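Local coordinates for large ribosomal subunit protein uL10 (Thermotoga maritima, PDB 1ZAV) that forms part of the ribosomal stalk, binding large-subunit rRNA and L7/L12 dimers and probably helping the ribosome engage GTP-bound translation factors, at residues N60-L63 with N64-K68; E73-E76 with E77-G81; K107-D110 with L111-K115. All coordinates share one frame; numbering follows the deposited sequence.

The three contacts follow one another along the chain, each formed between residues close in sequence. Contact 1 lies in helix 60-69, contact 2 in the loop between that helix and strand 83-88, and contact 3 in the connection from helix 94-106 into strand 114-119. Contacts 1 and 2 are neighbours, with centres about 9 Å apart, and touch through N64 and Y75 and through N60 and G81. Contact 3 is centred about 17 Å from contact 2 and about 23 Å from contact 1; K115 NZ hydrogen-bonds F78 O, joining it to contact 2. Contacts 2 and 3 connect helices to strands of this stalk protein's antiparallel sheet, and contact 1 is the helix leading into contact 2.

Contact 1 of 3, residues N60-L63 with N64-K68; sequences NTLL and NLALK
N64 folds back on N60 and L67 on L63, in the i to i+4 pattern of an alpha-helix, and four successive backbone hydrogen bonds carry the contact. N64 N donates to N60 O at 2.8 Å, almost in line with the carbonyl, and L67 N meets L63 O at 2.9 Å in much the same way. Between them, the bonds from L65 N to T61 O and from A66 N to L62 O arrive about 20° out of the carbonyl planes. The bonds at N64 and L65 are nearly straight at the hydrogen (176° at L65); those at A66 and L67 bend somewhat more.

Apolar packing between the side chains themselves is sparse, because neighbouring turns send them outward. The methyl CB of A66 comes alongside branch CD2 of L62 at 4.4 Å, a loose touch between residues on the same side of the helix. L67 instead lays its side chain against the preceding turn's backbone: with CG beside the backbone N (chi1 -72°), CG lies 3.3 Å from L63 O and CD1 3.5 Å from the same oxygen. L65 does likewise at T61, its CG 3.7 Å from T61 O.

N64 swings CG anti to the backbone N, and its OD1 accepts a hydrogen bond from the hydroxyl of Y75, while N60 makes weak hydrogen bonds through ND2 to G81 O and through OD1 to T83.

Helix 60-69, starting just after strand 53-58, thus presents different sides to its surroundings. L62 and A66 pack on helix 5-19, against I11, M15 and F19, and A66 O accepts a hydrogen bond from S16. L63 and L67 rest instead on L79 and Y75 of the loop leading to strand 83-88.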
loop_
_atom_site.group_PDB
_atom_site.type_symbol
_atom_site.label_atom_id
_atom_site.label_comp_id
_atom_site.label_asym_id
_atom_site.label_seq_id
_atom_site.Cartn_x
_atom_site.Cartn_y
_atom_site.Cartn_z
ATOM N N ASN A 60 1.053 -20.649 -33.369
ATOM C CA ASN A 60 -0.234 -20.332 -32.759
ATOM C C ASN A 60 -1.166 -21.528 -32.594
ATOM O O ASN A 60 -1.702 -21.759 -31.512
ATOM C CB ASN A 60 -0.943 -19.256 -33.582
ATOM C CG ASN A 60 -0.205 -17.938 -33.566
ATOM O OD1 ASN A 60 0.032 -17.366 -32.504
ATOM N ND2 ASN A 60 0.167 -17.449 -34.746
ATOM N N THR A 61 -1.369 -22.279 -33.671
ATOM C CA THR A 61 -2.258 -23.434 -33.632
ATOM C C THR A 61 -1.926 -24.349 -32.457
ATOM O O THR A 61 -2.817 -24.759 -31.717
ATOM C CB THR A 61 -2.191 -24.230 -34.955
ATOM O OG1 THR A 61 -2.610 -23.390 -36.041
ATOM C CG2 THR A 61 -3.105 -25.452 -34.892
ATOM N N LEU A 62 -0.644 -24.656 -32.285
ATOM C CA LEU A 62 -0.179 -25.509 -31.189
ATOM C C LEU A 62 -0.511 -24.874 -29.836
ATOM O O LEU A 62 -1.020 -25.540 -28.934
ATOM C CB LEU A 62 1.336 -25.703 -31.289
ATOM C CG LEU A 62 2.026 -26.866 -30.568
ATOM C CD1 LEU A 62 3.529 -26.711 -30.767
ATOM C CD2 LEU A 62 1.693 -26.897 -29.086
ATOM N N LEU A 63 -0.191 -23.590 -29.693
ATOM C CA LEU A 63 -0.468 -22.871 -28.454
ATOM C C LEU A 63 -1.954 -22.916 -28.123
ATOM O O LEU A 63 -2.345 -23.194 -26.990
ATOM C CB LEU A 63 -0.032 -21.409 -28.573
ATOM C CG LEU A 63 1.471 -21.137 -28.489
ATOM C CD1 LEU A 63 1.723 -19.639 -28.536
ATOM C CD2 LEU A 63 2.017 -21.724 -27.200
ATOM N N ASN A 64 -2.777 -22.635 -29.127
ATOM C CA ASN A 64 -4.215 -22.631 -28.945
ATOM C C ASN A 64 -4.724 -23.966 -28.381
ATOM O O ASN A 64 -5.366 -23.990 -27.340
ATOM C CB ASN A 64 -4.910 -22.315 -30.270
ATOM C CG ASN A 64 -6.253 -21.630 -30.071
ATOM O OD1 ASN A 64 -7.129 -22.149 -29.382
ATOM N ND2 ASN A 64 -6.416 -20.457 -30.675
ATOM N N LEU A 65 -4.424 -25.072 -29.055
ATOM C CA LEU A 65 -4.881 -26.378 -28.574
ATOM C C LEU A 65 -4.336 -26.722 -27.185
ATOM O O LEU A 65 -5.042 -27.307 -26.361
ATOM C CB LEU A 65 -4.504 -27.488 -29.563
ATOM C CG LEU A 65 -5.173 -27.492 -30.945
ATOM C CD1 LEU A 65 -4.784 -28.765 -31.690
ATOM C CD2 LEU A 65 -6.683 -27.426 -30.800
ATOM N N ALA A 66 -3.080 -26.367 -26.920
ATOM C CA ALA A 66 -2.493 -26.650 -25.612
ATOM C C ALA A 66 -3.199 -25.868 -24.504
ATOM O O ALA A 66 -3.467 -26.404 -23.436
ATOM C CB ALA A 66 -1.009 -26.320 -25.621
ATOM N N LEU A 67 -3.494 -24.598 -24.760
ATOM C CA LEU A 67 -4.173 -23.759 -23.775
ATOM C C LEU A 67 -5.617 -24.215 -23.621
ATOM O O LEU A 67 -6.145 -24.281 -22.512
ATOM C CB LEU A 67 -4.142 -22.297 -24.220
ATOM C CG LEU A 67 -2.771 -21.623 -24.121
ATOM C CD1 LEU A 67 -2.729 -20.384 -24.999
ATOM C CD2 LEU A 67 -2.492 -21.296 -22.666
ATOM N N LYS A 68 -6.248 -24.521 -24.745
ATOM C CA LYS A 68 -7.632 -24.983 -24.741
ATOM C C LYS A 68 -7.758 -26.209 -23.838
ATOM O O LYS A 68 -8.595 -26.254 -22.937
ATOM C CB LYS A 68 -8.062 -25.335 -26.168
ATOM C CG LYS A 68 -9.555 -25.620 -26.336
ATOM C CD LYS A 68 -9.884 -25.857 -27.806
ATOM C CE LYS A 68 -11.381 -25.794 -28.073
ATOM N NZ LYS A 68 -12.152 -26.727 -27.216
#

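Contact 2 of 3, residues E73-E76 with E77-G81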
loop_
_atom_site.group_PDB
_atom_site.type_symbol
_atom_site.label_atom_id
_atom_site.label_comp_id
_atom_site.label_asym_id
_atom_site.label_seq_id
_atom_site.Cartn_x
_atom_site.Cartn_y
_atom_site.Cartn_z
ATOM N N GLU A 73 -8.985 -19.720 -20.699
ATOM C CA GLU A 73 -9.961 -18.963 -21.473
ATOM C C GLU A 73 -9.487 -17.527 -21.646
ATOM O O GLU A 73 -8.700 -17.033 -20.839
ATOM C CB GLU A 73 -11.326 -18.974 -20.788
ATOM C CG GLU A 73 -11.889 -20.360 -20.561
ATOM C CD GLU A 73 -13.400 -20.355 -20.473
ATOM O OE1 GLU A 73 -14.050 -20.141 -21.521
ATOM O OE2 GLU A 73 -13.936 -20.554 -19.361
ATOM N N GLY A 74 -9.965 -16.878 -22.706
ATOM C CA GLY A 74 -9.597 -15.499 -22.983
ATOM C C GLY A 74 -8.137 -15.259 -23.341
ATOM O O GLY A 74 -7.578 -14.224 -22.985
ATOM N N TYR A 75 -7.527 -16.202 -24.056
ATOM C CA TYR A 75 -6.119 -16.103 -24.459
ATOM C C TYR A 75 -5.963 -15.877 -25.963
ATOM O O TYR A 75 -4.885 -15.504 -26.442
ATOM C CB TYR A 75 -5.394 -17.390 -24.067
ATOM C CG TYR A 75 -6.033 -18.628 -24.660
ATOM C CD1 TYR A 75 -5.783 -19.000 -25.981
ATOM C CD2 TYR A 75 -6.929 -19.401 -23.917
ATOM C CE1 TYR A 75 -6.407 -20.105 -26.550
ATOM C CE2 TYR A 75 -7.558 -20.509 -24.475
ATOM C CZ TYR A 75 -7.296 -20.852 -25.791
ATOM O OH TYR A 75 -7.928 -21.929 -26.359
ATOM N N GLU A 76 -7.043 -16.108 -26.707
ATOM C CA GLU A 76 -7.033 -15.957 -28.162
ATOM C C GLU A 76 -6.438 -14.635 -28.656
ATOM O O GLU A 76 -5.749 -14.597 -29.681
ATOM C CB GLU A 76 -8.452 -16.111 -28.719
ATOM C CG GLU A 76 -9.120 -17.457 -28.435
ATOM C CD GLU A 76 -9.677 -17.578 -27.019
ATOM O OE1 GLU A 76 -10.297 -18.621 -26.714
ATOM O OE2 GLU A 76 -9.503 -16.643 -26.212
ATOM N N GLU A 77 -6.710 -13.556 -27.936
ATOM C CA GLU A 77 -6.198 -12.240 -28.316
ATOM C C GLU A 77 -4.677 -12.159 -28.231
ATOM O O GLU A 77 -4.066 -11.236 -28.770
ATOM C CB GLU A 77 -6.814 -11.152 -27.429
ATOM C CG GLU A 77 -6.732 -11.439 -25.944
ATOM C CD GLU A 77 -7.000 -10.206 -25.105
ATOM O OE1 GLU A 77 -7.271 -10.351 -23.896
ATOM O OE2 GLU A 77 -6.926 -9.086 -25.655
ATOM N N PHE A 78 -4.071 -13.131 -27.553
ATOM C CA PHE A 78 -2.616 -13.177 -27.389
ATOM C C PHE A 78 -1.908 -13.960 -28.496
ATOM O O PHE A 78 -0.681 -13.918 -28.592
ATOM C CB PHE A 78 -2.253 -13.827 -26.047
ATOM C CG PHE A 78 -2.710 -13.052 -24.838
ATOM C CD1 PHE A 78 -3.251 -13.717 -23.739
ATOM C CD2 PHE A 78 -2.566 -11.667 -24.776
ATOM C CE1 PHE A 78 -3.643 -13.018 -22.600
ATOM C CE2 PHE A 78 -2.958 -10.957 -23.635
ATOM C CZ PHE A 78 -3.494 -11.635 -22.546
ATOM N N LEU A 79 -2.672 -14.665 -29.329
ATOM C CA LEU A 79 -2.080 -15.494 -30.377
ATOM C C LEU A 79 -2.203 -14.978 -31.805
ATOM O O LEU A 79 -2.215 -15.764 -32.753
ATOM C CB LEU A 79 -2.670 -16.905 -30.302
ATOM C CG LEU A 79 -2.610 -17.568 -28.927
ATOM C CD1 LEU A 79 -3.282 -18.935 -29.000
ATOM C CD2 LEU A 79 -1.158 -17.692 -28.467
ATOM N N LYS A 80 -2.281 -13.665 -31.963
ATOM C CA LYS A 80 -2.396 -13.079 -33.289
ATOM C C LYS A 80 -1.016 -12.879 -33.905
ATOM O O LYS A 80 -0.301 -11.939 -33.560
ATOM C CB LYS A 80 -3.144 -11.743 -33.210
ATOM C CG LYS A 80 -4.616 -11.880 -32.823
ATOM C CD LYS A 80 -5.383 -12.708 -33.851
ATOM C CE LYS A 80 -6.885 -12.729 -33.573
ATOM N NZ LYS A 80 -7.245 -13.426 -32.306
ATOM N N GLY A 81 -0.650 -13.783 -34.813
ATOM C CA GLY A 81 0.638 -13.706 -35.477
ATOM C C GLY A 81 1.677 -14.558 -34.775
ATOM O O GLY A 81 1.404 -15.082 -33.694
HETATM O O HOH W 1 -9.301 -13.330 -26.091
HETATM O O HOH W 2 -6.010 -16.097 -32.047
#
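G74 lends its carbonyl to the neighbourhood of the F78 ring, with G74 O 4.1 Å from F78 CE1; its positive phi (66°) suits glycine. Y75 does more. Its carbonyl O receives F78 N at 2.7 Å, well above the carbonyl plane, as in a tight 3-10 turn. The Y75 ring meets L79 at its edge, where CD1 of L79 lies 3.9 Å from Y75 CD1, while Y75 CB touches F78 CD1. A chi1 of 57° places Y75 CG between its own backbone N and carbonyl carbon, and its OH hydrogen-bonds N64 OD1. E76 O gathers three donors: L79 N at 3.1 Å, a weak bond from K80 NZ, and a water that also accepts from that lysine. A second water accepts from E77 N and donates weakly to E76 OE2.

Replacing F78 with an alanine would probably leave F27 without its ring partner and open a gap beside Y75 CB.

The turn bridges helix 60-69 and strand 83-88. Y75 and L79 face that helix, reaching K68 and N60; F78 meets F27 of strand 24-28, and K123 of strand 122-125 hydrogen-bonds G74 O and forms a salt bridge with E77 OE1.

Contact 3 of 3, residues K107-D110 with L111-K115; sequences KKAD and LSRLK
D110 turns its carboxylate onto the backbone of S112, and OD2 takes a hydrogen bond from S112 N at 3.0 Å. The bond is nearly straight at the hydrogen (169°) but comes from well above the carboxylate plane. With CG trans to the D110 backbone N (chi1 180°), the acid group is carried forward over the turn that follows.

L111 CG lies 4.0 Å from A109 O, and the side chain goes on to Y101 of helix 94-106.

R113 closes the turn from the other end. Its N donates to D110 O at 2.9 Å, and its side chain then runs back along the first segment: CD passes 3.8 Å from D110 CB and 4.0 Å from A109 CB. A water in the guanidinium plane joins D110 N, at 3.2 Å, to R113 NE by a weaker bond. The charge of R113 is answered by D29, through a salt bridge from NH2.

The carboxylate of D110 bonded to the amide two residues on marks an Asx turn, here opening the short 3-10 segment 111-113. The chain has just left helix 94-106 through a Schellman motif at K108, and the turn delivers it to strand 114-119.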
loop_
_atom_site.group_PDB
_atom_site.type_symbol
_atom_site.label_atom_id
_atom_site.label_comp_id
_atom_site.label_asym_id
_atom_site.label_seq_id
_atom_site.Cartn_x
_atom_site.Cartn_y
_atom_site.Cartn_z
ATOM N N LYS A 107 17.130 -3.724 -26.003
ATOM C CA LYS A 107 17.158 -3.867 -27.452
ATOM C C LYS A 107 16.368 -2.769 -28.146
ATOM O O LYS A 107 16.295 -2.725 -29.373
ATOM C CB LYS A 107 16.623 -5.245 -27.857
ATOM C CG LYS A 107 17.716 -6.285 -28.045
ATOM C CD LYS A 107 18.625 -6.358 -26.829
ATOM C CE LYS A 107 19.932 -7.045 -27.169
ATOM N NZ LYS A 107 20.869 -7.072 -26.012
ATOM N N LYS A 108 15.774 -1.886 -27.353
ATOM C CA LYS A 108 15.002 -0.778 -27.897
ATOM C C LYS A 108 13.777 -1.231 -28.682
ATOM O O LYS A 108 13.427 -0.633 -29.699
ATOM C CB LYS A 108 15.902 0.083 -28.792
ATOM C CG LYS A 108 17.069 0.726 -28.057
ATOM C CD LYS A 108 16.582 1.595 -26.896
ATOM C CE LYS A 108 15.637 2.703 -27.366
ATOM N NZ LYS A 108 16.279 3.637 -28.345
ATOM N N ALA A 109 13.119 -2.282 -28.207
ATOM C CA ALA A 109 11.935 -2.798 -28.883
ATOM C C ALA A 109 10.649 -2.230 -28.299
ATOM O O ALA A 109 10.602 -1.851 -27.131
ATOM C CB ALA A 109 11.916 -4.320 -28.796
ATOM N N ASP A 110 9.605 -2.175 -29.120
ATOM C CA ASP A 110 8.308 -1.677 -28.672
ATOM C C ASP A 110 7.823 -2.603 -27.553
ATOM O O ASP A 110 7.624 -3.802 -27.764
ATOM C CB ASP A 110 7.312 -1.690 -29.834
ATOM C CG ASP A 110 5.932 -1.187 -29.433
ATOM O OD1 ASP A 110 5.034 -1.185 -30.298
ATOM O OD2 ASP A 110 5.741 -0.795 -28.262
ATOM N N LEU A 111 7.638 -2.043 -26.363
ATOM C CA LEU A 111 7.209 -2.824 -25.214
ATOM C C LEU A 111 5.811 -3.414 -25.359
ATOM O O LEU A 111 5.421 -4.286 -24.584
ATOM C CB LEU A 111 7.305 -1.975 -23.944
ATOM C CG LEU A 111 8.732 -1.542 -23.581
ATOM C CD1 LEU A 111 8.694 -0.641 -22.360
ATOM C CD2 LEU A 111 9.600 -2.770 -23.312
ATOM N N SER A 112 5.055 -2.947 -26.350
ATOM C CA SER A 112 3.715 -3.480 -26.566
ATOM C C SER A 112 3.836 -4.858 -27.225
ATOM O O SER A 112 2.845 -5.596 -27.354
ATOM C CB SER A 112 2.885 -2.539 -27.444
ATOM O OG SER A 112 3.413 -2.441 -28.750
ATOM N N ARG A 113 5.059 -5.196 -27.634
ATOM C CA ARG A 113 5.337 -6.491 -28.246
ATOM C C ARG A 113 5.230 -7.548 -27.135
ATOM O O ARG A 113 5.257 -8.753 -27.392
ATOM C CB ARG A 113 6.737 -6.492 -28.878
ATOM C CG ARG A 113 6.885 -5.565 -30.099
ATOM C CD ARG A 113 8.363 -5.261 -30.403
ATOM N NE ARG A 113 8.875 -5.894 -31.624
ATOM C CZ ARG A 113 8.798 -7.193 -31.889
ATOM N NH1 ARG A 113 9.293 -7.685 -33.018
ATOM N NH2 ARG A 113 8.208 -8.002 -31.028
ATOM N N LEU A 114 5.131 -7.071 -25.896
ATOM C CA LEU A 114 4.955 -7.936 -24.739
ATOM C C LEU A 114 3.451 -7.876 -24.498
ATOM O O LEU A 114 2.947 -7.093 -23.696
ATOM C CB LEU A 114 5.731 -7.407 -23.531
ATOM C CG LEU A 114 7.249 -7.306 -23.715
ATOM C CD1 LEU A 114 7.897 -6.898 -22.406
ATOM C CD2 LEU A 114 7.806 -8.640 -24.185
ATOM N N LYS A 115 2.755 -8.744 -25.218
ATOM C CA LYS A 115 1.297 -8.832 -25.246
ATOM C C LYS A 115 0.450 -9.142 -24.016
ATOM O O LYS A 115 -0.738 -8.808 -23.996
ATOM C CB LYS A 115 0.922 -9.790 -26.371
ATOM C CG LYS A 115 1.466 -9.338 -27.705
ATOM C CD LYS A 115 0.935 -10.145 -28.870
ATOM C CE LYS A 115 1.607 -11.496 -28.994
ATOM N NZ LYS A 115 1.232 -12.133 -30.289
HETATM O O HOH W 3 10.240 -3.299 -31.995
#